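Local coordinates for protein putative angiotensinogen (Lampetra fluviatilis, PDB 5INW) that belongs to the serpin family, binds heparin and inhibits thrombin, heparin promoting that inhibition through a template mechanism, at residues A[253-265]-A[274-286]. The protein carries 1 engineered substitution. Sequence-based numbering, arbitrary orientation.
Sequences GNKFEPDLTKNVR and MMVPTMHQRAKLS
T278 N bonds K262 O at 2.9 Å, the shortest sound polar bond between the two strands, while the reverse bond from K262 N to T278 O is weak. One hydrogen-bonded pair along, V264 N reaches V276 O at 3.2 Å, and in return V276 N gives V264 O an almost straight bond (3.0 Å, 177° at the hydrogen). Between these two pairs the side chains also meet, T278 OG1 touching V264 CB at 3.5 Å. Beyond the paired strands, the F256 ring is sandwiched between M279 and Q281. M279 bends at its last torsion (chi3 -56°), laying its end over one face: SD makes a Met-aromatic contact 4.3 Å from the centroid of the F256 ring, and the methyl CE a CH-pi contact 3.9 Å from the same centroid. Against the opposite face stacks the Q281 side-chain amide, its plane 18° from the ring's. A serine in place of F256 would probably open a gap between M279 and Q281, setting both side chains free to turn. Between this ring and the paired residues, H280 turns its ring edge, through CD2, to L260 O (3.4 Å). Strands 261-267 and 273-283 form an antiparallel hairpin of the serpin fold; 273-283 continues the sheet through 345-359, whose L347 and L349 also touch F256, while P33 of the C-terminal peptide chain packs on V276.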
# COMPACT_ATOMS: atom_id res chain seq x y z
N GLY A 253 -9.60 -14.07 -12.24
CA GLY A 253 -10.85 -14.54 -12.80
C GLY A 253 -10.58 -15.46 -13.96
O GLY A 253 -11.36 -16.36 -14.20
N ASN A 254 -9.50 -15.19 -14.69
CA ASN A 254 -9.05 -16.03 -15.78
C ASN A 254 -7.67 -16.48 -15.41
O ASN A 254 -6.69 -15.76 -15.57
CB ASN A 254 -8.98 -15.21 -17.03
CG ASN A 254 -10.17 -14.33 -17.18
OD1 ASN A 254 -11.21 -14.79 -17.63
ND2 ASN A 254 -10.04 -13.04 -16.80
N LYS A 255 -7.58 -17.67 -14.86
CA LYS A 255 -6.29 -18.22 -14.46
C LYS A 255 -5.44 -18.61 -15.67
O LYS A 255 -5.97 -19.07 -16.66
CB LYS A 255 -6.50 -19.41 -13.54
CG LYS A 255 -7.13 -19.06 -12.20
CD LYS A 255 -6.84 -20.16 -11.19
CE LYS A 255 -7.81 -20.11 -10.04
NZ LYS A 255 -7.53 -21.27 -9.16
N PHE A 256 -4.13 -18.40 -15.57
CA PHE A 256 -3.20 -18.70 -16.66
C PHE A 256 -2.89 -20.16 -16.61
O PHE A 256 -2.90 -20.76 -15.55
CB PHE A 256 -1.85 -18.00 -16.47
CG PHE A 256 -1.91 -16.51 -16.58
CD1 PHE A 256 -2.18 -15.71 -15.44
CD2 PHE A 256 -1.64 -15.88 -17.78
CE1 PHE A 256 -2.22 -14.32 -15.53
CE2 PHE A 256 -1.67 -14.48 -17.88
CZ PHE A 256 -1.97 -13.71 -16.76
N GLU A 257 -2.55 -20.72 -17.76
CA GLU A 257 -2.11 -22.10 -17.84
C GLU A 257 -0.57 -22.12 -17.62
O GLU A 257 0.17 -21.39 -18.30
CB GLU A 257 -2.57 -22.73 -19.18
CG GLU A 257 -2.31 -24.23 -19.35
CD GLU A 257 -2.95 -25.14 -18.29
OE1 GLU A 257 -3.97 -24.74 -17.64
OE2 GLU A 257 -2.43 -26.30 -18.12
N PRO A 258 -0.09 -22.94 -16.65
CA PRO A 258 1.35 -23.18 -16.49
C PRO A 258 2.07 -23.71 -17.72
O PRO A 258 3.15 -23.22 -18.05
CB PRO A 258 1.41 -24.23 -15.39
CG PRO A 258 0.21 -23.92 -14.56
CD PRO A 258 -0.86 -23.56 -15.55
N ASP A 259 1.44 -24.65 -18.43
CA ASP A 259 1.94 -25.11 -19.73
C ASP A 259 2.33 -23.97 -20.70
O ASP A 259 3.27 -24.13 -21.46
CB ASP A 259 0.94 -26.04 -20.39
CG ASP A 259 0.80 -27.34 -19.66
OD1 ASP A 259 0.45 -27.32 -18.46
OD2 ASP A 259 1.05 -28.40 -20.28
N LEU A 260 1.62 -22.84 -20.66
CA LEU A 260 1.96 -21.67 -21.50
C LEU A 260 2.76 -20.66 -20.70
O LEU A 260 2.30 -19.55 -20.46
CB LEU A 260 0.67 -21.02 -22.00
CG LEU A 260 -0.23 -21.88 -22.88
CD1 LEU A 260 -1.69 -21.46 -22.79
CD2 LEU A 260 0.29 -21.78 -24.31
N THR A 261 3.93 -21.06 -20.23
CA THR A 261 4.80 -20.15 -19.48
C THR A 261 6.24 -20.47 -19.91
O THR A 261 6.78 -21.51 -19.52
CB THR A 261 4.57 -20.20 -17.93
OG1 THR A 261 3.25 -19.69 -17.61
CG2 THR A 261 5.59 -19.38 -17.17
N LYS A 262 6.83 -19.59 -20.72
CA LYS A 262 8.20 -19.74 -21.25
C LYS A 262 8.97 -18.44 -20.92
O LYS A 262 8.37 -17.38 -20.71
CB LYS A 262 8.27 -20.08 -22.78
CG LYS A 262 9.38 -21.11 -23.11
CD LYS A 262 9.89 -21.17 -24.57
CE LYS A 262 10.97 -22.26 -24.73
NZ LYS A 262 11.73 -22.18 -26.00
N ASN A 263 10.29 -18.52 -20.90
CA ASN A 263 11.12 -17.33 -20.68
C ASN A 263 11.01 -16.41 -21.88
O ASN A 263 10.86 -16.87 -22.99
CB ASN A 263 12.58 -17.72 -20.46
CG ASN A 263 12.79 -18.64 -19.26
OD1 ASN A 263 12.03 -18.63 -18.32
ND2 ASN A 263 13.83 -19.44 -19.31
N VAL A 264 11.06 -15.11 -21.67
CA VAL A 264 10.95 -14.12 -22.75
C VAL A 264 11.80 -12.92 -22.33
O VAL A 264 11.93 -12.63 -21.12
CB VAL A 264 9.47 -13.69 -22.96
CG1 VAL A 264 9.34 -12.45 -23.87
CG2 VAL A 264 8.64 -14.86 -23.48
N ARG A 265 12.40 -12.24 -23.31
CA ARG A 265 13.15 -11.03 -23.01
C ARG A 265 12.17 -10.02 -22.53
O ARG A 265 11.18 -9.70 -23.22
CB ARG A 265 13.91 -10.48 -24.22
CG ARG A 265 15.22 -11.19 -24.54
CD ARG A 265 15.67 -10.97 -25.98
NE ARG A 265 16.56 -12.05 -26.39
CZ ARG A 265 16.17 -13.28 -26.76
NH1 ARG A 265 14.88 -13.63 -26.79
NH2 ARG A 265 17.10 -14.18 -27.11
N MET A 274 16.50 -9.18 -19.98
CA MET A 274 16.67 -10.37 -19.13
C MET A 274 15.59 -11.43 -19.40
O MET A 274 14.51 -11.10 -19.87
CB MET A 274 16.71 -9.98 -17.63
CG MET A 274 15.40 -9.44 -17.08
SD MET A 274 15.41 -8.60 -15.47
CE MET A 274 16.61 -9.58 -14.58
N MET A 275 15.89 -12.69 -19.07
CA MET A 275 14.97 -13.81 -19.30
C MET A 275 14.00 -13.99 -18.13
O MET A 275 14.38 -14.44 -17.05
CB MET A 275 15.71 -15.12 -19.58
CG MET A 275 16.39 -15.16 -20.94
SD MET A 275 15.44 -14.56 -22.38
CE MET A 275 14.60 -16.05 -22.94
N VAL A 276 12.73 -13.62 -18.36
CA VAL A 276 11.72 -13.64 -17.32
C VAL A 276 10.63 -14.66 -17.63
O VAL A 276 10.03 -14.56 -18.71
CB VAL A 276 11.09 -12.25 -17.16
CG1 VAL A 276 10.16 -12.21 -15.94
CG2 VAL A 276 12.17 -11.21 -17.00
N PRO A 277 10.37 -15.62 -16.72
CA PRO A 277 9.32 -16.57 -17.00
C PRO A 277 8.05 -15.80 -17.19
O PRO A 277 7.64 -15.09 -16.29
CB PRO A 277 9.26 -17.44 -15.73
CG PRO A 277 9.84 -16.61 -14.65
CD PRO A 277 10.88 -15.76 -15.34
N THR A 278 7.49 -15.89 -18.39
CA THR A 278 6.42 -15.01 -18.84
C THR A 278 5.23 -15.88 -19.10
O THR A 278 5.35 -16.93 -19.73
CB THR A 278 6.88 -14.23 -20.10
OG1 THR A 278 8.04 -13.45 -19.79
CG2 THR A 278 5.78 -13.30 -20.63
N MET A 279 4.07 -15.46 -18.62
CA MET A 279 2.84 -16.26 -18.69
C MET A 279 2.03 -15.83 -19.88
O MET A 279 2.25 -14.73 -20.40
CB MET A 279 1.98 -16.08 -17.44
CG MET A 279 2.70 -16.47 -16.16
SD MET A 279 1.75 -16.13 -14.70
CE MET A 279 1.40 -14.37 -14.82
N HIS A 280 1.08 -16.69 -20.27
CA HIS A 280 0.38 -16.53 -21.54
C HIS A 280 -1.05 -17.04 -21.48
O HIS A 280 -1.31 -18.13 -20.94
CB HIS A 280 1.12 -17.25 -22.64
CG HIS A 280 2.48 -16.73 -22.89
ND1 HIS A 280 2.72 -15.66 -23.71
CD2 HIS A 280 3.69 -17.14 -22.44
CE1 HIS A 280 4.02 -15.41 -23.75
NE2 HIS A 280 4.63 -16.31 -23.00
N GLN A 281 -1.96 -16.23 -22.03
CA GLN A 281 -3.38 -16.59 -22.06
C GLN A 281 -4.14 -15.80 -23.13
O GLN A 281 -3.80 -14.66 -23.54
CB GLN A 281 -4.11 -16.44 -20.69
CG GLN A 281 -4.33 -15.01 -20.20
CD GLN A 281 -5.11 -14.92 -18.89
OE1 GLN A 281 -5.35 -15.90 -18.20
NE2 GLN A 281 -5.48 -13.71 -18.54
N ARG A 282 -5.18 -16.46 -23.61
CA ARG A 282 -6.13 -15.86 -24.50
C ARG A 282 -7.40 -15.76 -23.68
O ARG A 282 -8.08 -16.77 -23.48
CB ARG A 282 -6.31 -16.70 -25.78
CG ARG A 282 -6.60 -15.84 -26.99
CD ARG A 282 -7.19 -16.58 -28.19
NE ARG A 282 -8.60 -16.91 -27.99
CZ ARG A 282 -9.44 -17.35 -28.93
NH1 ARG A 282 -9.03 -17.52 -30.19
NH2 ARG A 282 -10.70 -17.62 -28.61
N ALA A 283 -7.70 -14.56 -23.17
CA ALA A 283 -8.99 -14.32 -22.50
C ALA A 283 -9.65 -12.99 -22.87
O ALA A 283 -9.02 -12.15 -23.53
CB ALA A 283 -8.83 -14.46 -21.00
N LYS A 284 -10.90 -12.83 -22.45
CA LYS A 284 -11.70 -11.62 -22.67
C LYS A 284 -11.40 -10.54 -21.61
O LYS A 284 -12.01 -10.51 -20.54
CB LYS A 284 -13.19 -11.97 -22.65
CG LYS A 284 -13.56 -13.06 -23.63
CD LYS A 284 -15.05 -13.33 -23.68
CE LYS A 284 -15.30 -14.45 -24.65
NZ LYS A 284 -16.75 -14.68 -24.85
N LEU A 285 -10.49 -9.62 -21.92
CA LEU A 285 -10.03 -8.62 -20.99
C LEU A 285 -10.31 -7.26 -21.53
O LEU A 285 -10.19 -7.05 -22.72
CB LEU A 285 -8.53 -8.78 -20.80
CG LEU A 285 -8.16 -10.18 -20.31
CD1 LEU A 285 -6.66 -10.43 -20.41
CD2 LEU A 285 -8.64 -10.39 -18.88
N SER A 286 -10.68 -6.34 -20.66
CA SER A 286 -10.81 -4.94 -21.05
C SER A 286 -9.44 -4.33 -21.21
O SER A 286 -8.60 -4.47 -20.34
CB SER A 286 -11.57 -4.15 -20.00
OG SER A 286 -12.92 -4.58 -20.01